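Local coordinates for putative platelet activating factor (Streptococcus pneumoniae, PDB 2HSJ), which is of unknown function but belongs to the GDSL-like lipase/acylhydrolase family and so probably hydrolyses ester bonds, at residues D[127-139]-D[148-160]. Numbering follows the deposited sequence.
Sequences IKLLSILPVNERE and RSNEKIQNWNQAY
Leu130 O lies at the edge of the Tyr160 ring, near the ring plane, 3.7 Å from Tyr160 CD2; Leu129 CG and Ile132 CD1 approach the ring obliquely, and Tyr160 OH is hydrogen-bonded to Ile93 O. With CG1 of Ile132 anti to the carbonyl carbon (chi1 -59°), its CD1 methyl comes against both Tyr160 and Trp156, 3.9 Å from Trp156 CE3. Beyond it, the CG2 branch of Ile132 rests on CG2 of Ile153, whose CD1 continues to Val135 CG1. Alongside this apolar row, two flat amides from helix 150-164 bond to the backbone of the extended chain 131-135. Asn157 accepts from Ile132 N through OD1, a bent bond with the donor tilted from the carbonyl plane, and returns a nearly straight one from ND2 to Ile132 O (3.0 Å, 172°). Asn150 grips Val135 with the same pair but the opposite tilt: Val135 N meets OD1 in the carbonyl plane on a lone pair (2.9 Å), whereas ND2 lies tilted 35° from the carbonyl plane of Val135. At the helix start, where Ser149 is the N-cap, Glu137 OE2 accepts Asn150 N almost along its C-O axis (2.9 Å). These paired hydrogen bonds join the helix to the loop leaving strand 126-130 of this parallel-sheet, SGNH-type fold, fixing both asparagine planes and satisfying buried backbone groups; like-charged Glu151 OE2, 3.2 Å from Glu137 OE2, would tend to raise the pKa of one or both, which the helix start may partly offset.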
loop_
_atom_site.group_PDB
_atom_site.type_symbol
_atom_site.label_atom_id
_atom_site.label_comp_id
_atom_site.label_asym_id
_atom_site.label_seq_id
_atom_site.Cartn_x
_atom_site.Cartn_y
_atom_site.Cartn_z
ATOM N N ILE D 127 4.910 6.620 20.457
ATOM C CA ILE D 127 4.104 7.832 20.464
ATOM C C ILE D 127 5.046 9.003 20.359
ATOM O O ILE D 127 6.020 9.089 21.115
ATOM C CB ILE D 127 3.220 7.939 21.744
ATOM C CG1 ILE D 127 2.121 6.868 21.706
ATOM C CG2 ILE D 127 2.599 9.338 21.895
ATOM C CD1 ILE D 127 1.364 6.713 23.053
ATOM N N LYS D 128 4.792 9.881 19.402
ATOM C CA LYS D 128 5.538 11.137 19.292
ATOM C C LYS D 128 4.617 12.222 19.822
ATOM O O LYS D 128 3.600 12.550 19.199
ATOM C CB LYS D 128 5.935 11.376 17.829
ATOM C CG LYS D 128 6.680 10.196 17.201
ATOM C CD LYS D 128 7.997 9.947 17.965
ATOM C CE LYS D 128 8.765 8.751 17.427
ATOM N NZ LYS D 128 9.992 8.466 18.264
ATOM N N LEU D 129 4.954 12.741 21.001
ATOM C CA LEU D 129 4.092 13.728 21.656
ATOM C C LEU D 129 4.620 15.125 21.304
ATOM O O LEU D 129 5.689 15.550 21.785
ATOM C CB LEU D 129 4.102 13.515 23.178
ATOM C CG LEU D 129 3.316 14.491 24.070
ATOM C CD1 LEU D 129 1.794 14.482 23.731
ATOM C CD2 LEU D 129 3.575 14.140 25.548
ATOM N N LEU D 130 3.871 15.819 20.452
ATOM C CA LEU D 130 4.354 17.093 19.952
ATOM C C LEU D 130 4.206 18.167 21.008
ATOM O O LEU D 130 3.219 18.207 21.744
ATOM C CB LEU D 130 3.586 17.517 18.685
ATOM C CG LEU D 130 4.190 16.968 17.392
ATOM C CD1 LEU D 130 4.232 15.426 17.316
ATOM C CD2 LEU D 130 3.376 17.572 16.242
ATOM N N SER D 131 5.151 19.097 21.026
ATOM C CA SER D 131 4.924 20.327 21.765
ATOM C C SER D 131 3.654 21.006 21.241
ATOM O O SER D 131 3.443 21.071 20.029
ATOM C CB SER D 131 6.124 21.247 21.550
ATOM O OG SER D 131 6.259 21.548 20.181
ATOM N N ILE D 132 2.836 21.552 22.139
ATOM C CA ILE D 132 1.780 22.475 21.723
ATOM C C ILE D 132 2.418 23.643 20.963
ATOM O O ILE D 132 3.450 24.183 21.358
ATOM C CB ILE D 132 1.002 22.981 22.957
ATOM C CG1 ILE D 132 0.375 21.797 23.709
ATOM C CG2 ILE D 132 -0.006 24.068 22.570
ATOM C CD1 ILE D 132 -0.161 22.145 25.111
ATOM N N LEU D 133 1.792 24.044 19.857
ATOM C CA LEU D 133 2.403 25.055 19.005
ATOM C C LEU D 133 2.228 26.464 19.585
ATOM O O LEU D 133 1.299 26.703 20.362
ATOM C CB LEU D 133 1.808 24.993 17.597
ATOM C CG LEU D 133 1.712 23.618 16.943
ATOM C CD1 LEU D 133 1.256 23.761 15.490
ATOM C CD2 LEU D 133 3.035 22.933 17.000
ATOM N N PRO D 134 3.096 27.420 19.189
ATOM C CA PRO D 134 2.942 28.819 19.642
ATOM C C PRO D 134 1.725 29.478 18.990
ATOM O O PRO D 134 1.214 28.999 17.959
ATOM C CB PRO D 134 4.223 29.513 19.160
ATOM C CG PRO D 134 4.672 28.655 17.981
ATOM C CD PRO D 134 4.220 27.243 18.247
ATOM N N VAL D 135 1.284 30.566 19.604
ATOM C CA VAL D 135 0.283 31.438 19.044
ATOM C C VAL D 135 0.931 32.773 18.708
ATOM O O VAL D 135 2.053 33.072 19.146
ATOM C CB VAL D 135 -0.892 31.642 20.022
ATOM C CG1 VAL D 135 -1.613 30.328 20.217
ATOM C CG2 VAL D 135 -0.412 32.241 21.368
ATOM N N ASN D 136 0.211 33.583 17.940
ATOM C CA ASN D 136 0.646 34.944 17.662
ATOM C C ASN D 136 -0.174 35.875 18.525
ATOM O O ASN D 136 -1.407 35.856 18.479
ATOM C CB ASN D 136 0.540 35.264 16.170
ATOM C CG ASN D 136 1.200 36.591 15.819
ATOM O OD1 ASN D 136 0.755 37.636 16.262
ATOM N ND2 ASN D 136 2.286 36.544 15.039
ATOM N N GLU D 137 0.531 36.685 19.321
ATOM C CA GLU D 137 -0.111 37.507 20.344
ATOM C C GLU D 137 -0.473 38.918 19.847
ATOM O O GLU D 137 -0.925 39.751 20.637
ATOM C CB GLU D 137 0.744 37.540 21.632
ATOM C CG GLU D 137 0.757 36.194 22.390
ATOM C CD GLU D 137 1.669 36.186 23.626
ATOM O OE1 GLU D 137 2.314 37.221 23.898
ATOM O OE2 GLU D 137 1.724 35.152 24.341
ATOM N N ARG D 138 -0.307 39.185 18.547
ATOM C CA ARG D 138 -0.671 40.504 17.982
ATOM C C ARG D 138 -2.153 40.760 18.220
ATOM O O ARG D 138 -2.961 39.833 18.190
ATOM C CB ARG D 138 -0.359 40.592 16.482
ATOM C CG ARG D 138 1.129 40.789 16.142
ATOM C CD ARG D 138 1.395 40.669 14.626
ATOM N NE ARG D 138 0.674 41.666 13.825
ATOM C CZ ARG D 138 1.093 42.909 13.590
ATOM N NH1 ARG D 138 2.242 43.348 14.095
ATOM N NH2 ARG D 138 0.347 43.722 12.849
ATOM N N GLU D 139 -2.506 42.023 18.460
ATOM C CA GLU D 139 -3.892 42.387 18.751
ATOM C C GLU D 139 -4.914 41.881 17.707
ATOM O O GLU D 139 -6.023 41.461 18.057
ATOM C CB GLU D 139 -4.018 43.909 18.927
ATOM C CG GLU D 139 -5.345 44.339 19.541
ATOM C CD GLU D 139 -5.648 45.835 19.395
ATOM O OE1 GLU D 139 -4.715 46.654 19.163
ATOM O OE2 GLU D 139 -6.840 46.198 19.529
ATOM N N ARG D 148 -5.105 31.954 25.357
ATOM C CA ARG D 148 -3.816 31.287 25.188
ATOM C C ARG D 148 -2.700 32.325 25.221
ATOM O O ARG D 148 -2.881 33.474 24.777
ATOM C CB ARG D 148 -3.781 30.561 23.851
ATOM C CG ARG D 148 -4.841 29.505 23.674
ATOM C CD ARG D 148 -4.849 29.013 22.218
ATOM N NE ARG D 148 -5.925 28.050 21.992
ATOM C CZ ARG D 148 -7.207 28.376 21.886
ATOM N NH1 ARG D 148 -7.610 29.648 22.001
ATOM N NH2 ARG D 148 -8.109 27.435 21.679
ATOM N N SER D 149 -1.544 31.919 25.748
ATOM C CA SER D 149 -0.336 32.757 25.711
ATOM C C SER D 149 0.831 31.828 25.524
ATOM O O SER D 149 0.739 30.645 25.859
ATOM C CB SER D 149 -0.152 33.548 27.001
ATOM O OG SER D 149 0.274 32.716 28.066
ATOM N N ASN D 150 1.923 32.354 24.973
ATOM C CA ASN D 150 3.097 31.532 24.754
ATOM C C ASN D 150 3.799 31.141 26.050
ATOM O O ASN D 150 4.468 30.106 26.093
ATOM C CB ASN D 150 4.036 32.188 23.732
ATOM C CG ASN D 150 3.445 32.190 22.327
ATOM O OD1 ASN D 150 3.050 31.135 21.822
ATOM N ND2 ASN D 150 3.347 33.379 21.704
ATOM N N GLU D 151 3.622 31.932 27.111
ATOM C CA GLU D 151 4.161 31.535 28.428
ATOM C C GLU D 151 3.426 30.304 28.974
ATOM O O GLU D 151 4.069 29.376 29.474
ATOM C CB GLU D 151 4.141 32.688 29.433
ATOM C CG GLU D 151 4.761 33.990 28.904
ATOM C CD GLU D 151 3.716 34.925 28.285
ATOM O OE1 GLU D 151 3.311 35.855 29.014
ATOM O OE2 GLU D 151 3.275 34.736 27.108
ATOM N N LYS D 152 2.096 30.276 28.852
ATOM C CA LYS D 152 1.302 29.109 29.267
ATOM C C LYS D 152 1.687 27.901 28.420
ATOM O O LYS D 152 1.931 26.806 28.947
ATOM C CB LYS D 152 -0.205 29.327 29.081
ATOM C CG LYS D 152 -0.857 30.369 29.972
ATOM C CD LYS D 152 -2.256 30.706 29.436
ATOM C CE LYS D 152 -3.031 31.639 30.392
ATOM N NZ LYS D 152 -4.486 31.760 30.010
ATOM N N ILE D 153 1.733 28.107 27.105
ATOM C CA ILE D 153 2.066 27.009 26.176
ATOM C C ILE D 153 3.446 26.419 26.512
ATOM O O ILE D 153 3.586 25.202 26.587
ATOM C CB ILE D 153 1.970 27.451 24.705
ATOM C CG1 ILE D 153 0.486 27.646 24.341
ATOM C CG2 ILE D 153 2.594 26.428 23.786
ATOM C CD1 ILE D 153 0.254 28.527 23.147
ATOM N N GLN D 154 4.441 27.279 26.723
ATOM C CA GLN D 154 5.780 26.815 27.121
ATOM C C GLN D 154 5.776 26.053 28.464
ATOM O O GLN D 154 6.474 25.061 28.599
ATOM C CB GLN D 154 6.763 27.984 27.145
ATOM C CG GLN D 154 7.165 28.403 25.748
ATOM C CD GLN D 154 8.112 29.593 25.723
ATOM O OE1 GLN D 154 7.743 30.712 26.100
ATOM N NE2 GLN D 154 9.333 29.364 25.252
ATOM N N ASN D 155 4.974 26.500 29.433
ATOM C CA ASN D 155 4.838 25.766 30.701
ATOM C C ASN D 155 4.205 24.383 30.509
ATOM O O ASN D 155 4.643 23.391 31.107
ATOM C CB ASN D 155 4.063 26.589 31.734
ATOM C CG ASN D 155 4.862 27.777 32.229
ATOM O OD1 ASN D 155 6.093 27.772 32.171
ATOM N ND2 ASN D 155 4.171 28.800 32.725
ATOM N N TRP D 156 3.183 24.304 29.659
ATOM C CA TRP D 156 2.597 23.008 29.364
ATOM C C TRP D 156 3.598 22.116 28.664
ATOM O O TRP D 156 3.673 20.927 28.967
ATOM C CB TRP D 156 1.322 23.154 28.544
ATOM C CG TRP D 156 0.172 23.580 29.420
ATOM C CD1 TRP D 156 0.179 24.576 30.388
ATOM C CD2 TRP D 156 -1.152 23.028 29.424
ATOM N NE1 TRP D 156 -1.069 24.663 30.978
ATOM C CE2 TRP D 156 -1.905 23.744 30.398
ATOM C CE3 TRP D 156 -1.791 22.020 28.679
ATOM C CZ2 TRP D 156 -3.251 23.456 30.663
ATOM C CZ3 TRP D 156 -3.131 21.741 28.931
ATOM C CH2 TRP D 156 -3.853 22.468 29.914
ATOM N N ASN D 157 4.386 22.692 27.759
ATOM C CA ASN D 157 5.356 21.908 27.002
ATOM C C ASN D 157 6.430 21.321 27.891
ATOM O O ASN D 157 6.915 20.212 27.633
ATOM C CB ASN D 157 5.933 22.718 25.843
ATOM C CG ASN D 157 4.917 22.893 24.722
ATOM O OD1 ASN D 157 3.965 22.111 24.630
ATOM N ND2 ASN D 157 5.138 23.886 23.849
ATOM N N GLN D 158 6.769 22.034 28.965
ATOM C CA GLN D 158 7.739 21.509 29.937
ATOM C C GLN D 158 7.154 20.279 30.616
ATOM O O GLN D 158 7.851 19.269 30.800
ATOM C CB GLN D 158 8.154 22.584 30.963
ATOM C CG GLN D 158 9.425 22.265 31.734
ATOM C CD GLN D 158 9.994 23.493 32.445
ATOM O OE1 GLN D 158 9.692 24.641 32.071
ATOM N NE2 GLN D 158 10.806 23.262 33.474
ATOM N N ALA D 159 5.866 20.359 30.972
ATOM C CA ALA D 159 5.149 19.216 31.543
ATOM C C ALA D 159 5.024 18.012 30.576
ATOM O O ALA D 159 5.198 16.869 30.980
ATOM C CB ALA D 159 3.795 19.647 32.064
ATOM N N TYR D 160 4.710 18.282 29.313
ATOM C CA TYR D 160 4.658 17.215 28.314
ATOM C C TYR D 160 6.015 16.522 28.205
ATOM O O TYR D 160 6.084 15.295 28.085
ATOM C CB TYR D 160 4.317 17.804 26.935
ATOM C CG TYR D 160 2.830 18.082 26.668
ATOM C CD1 TYR D 160 1.940 18.409 27.704
ATOM C CD2 TYR D 160 2.332 18.037 25.365
ATOM C CE1 TYR D 160 0.580 18.685 27.442
ATOM C CE2 TYR D 160 0.987 18.296 25.096
ATOM C CZ TYR D 160 0.118 18.622 26.138
ATOM O OH TYR D 160 -1.203 18.870 25.868
#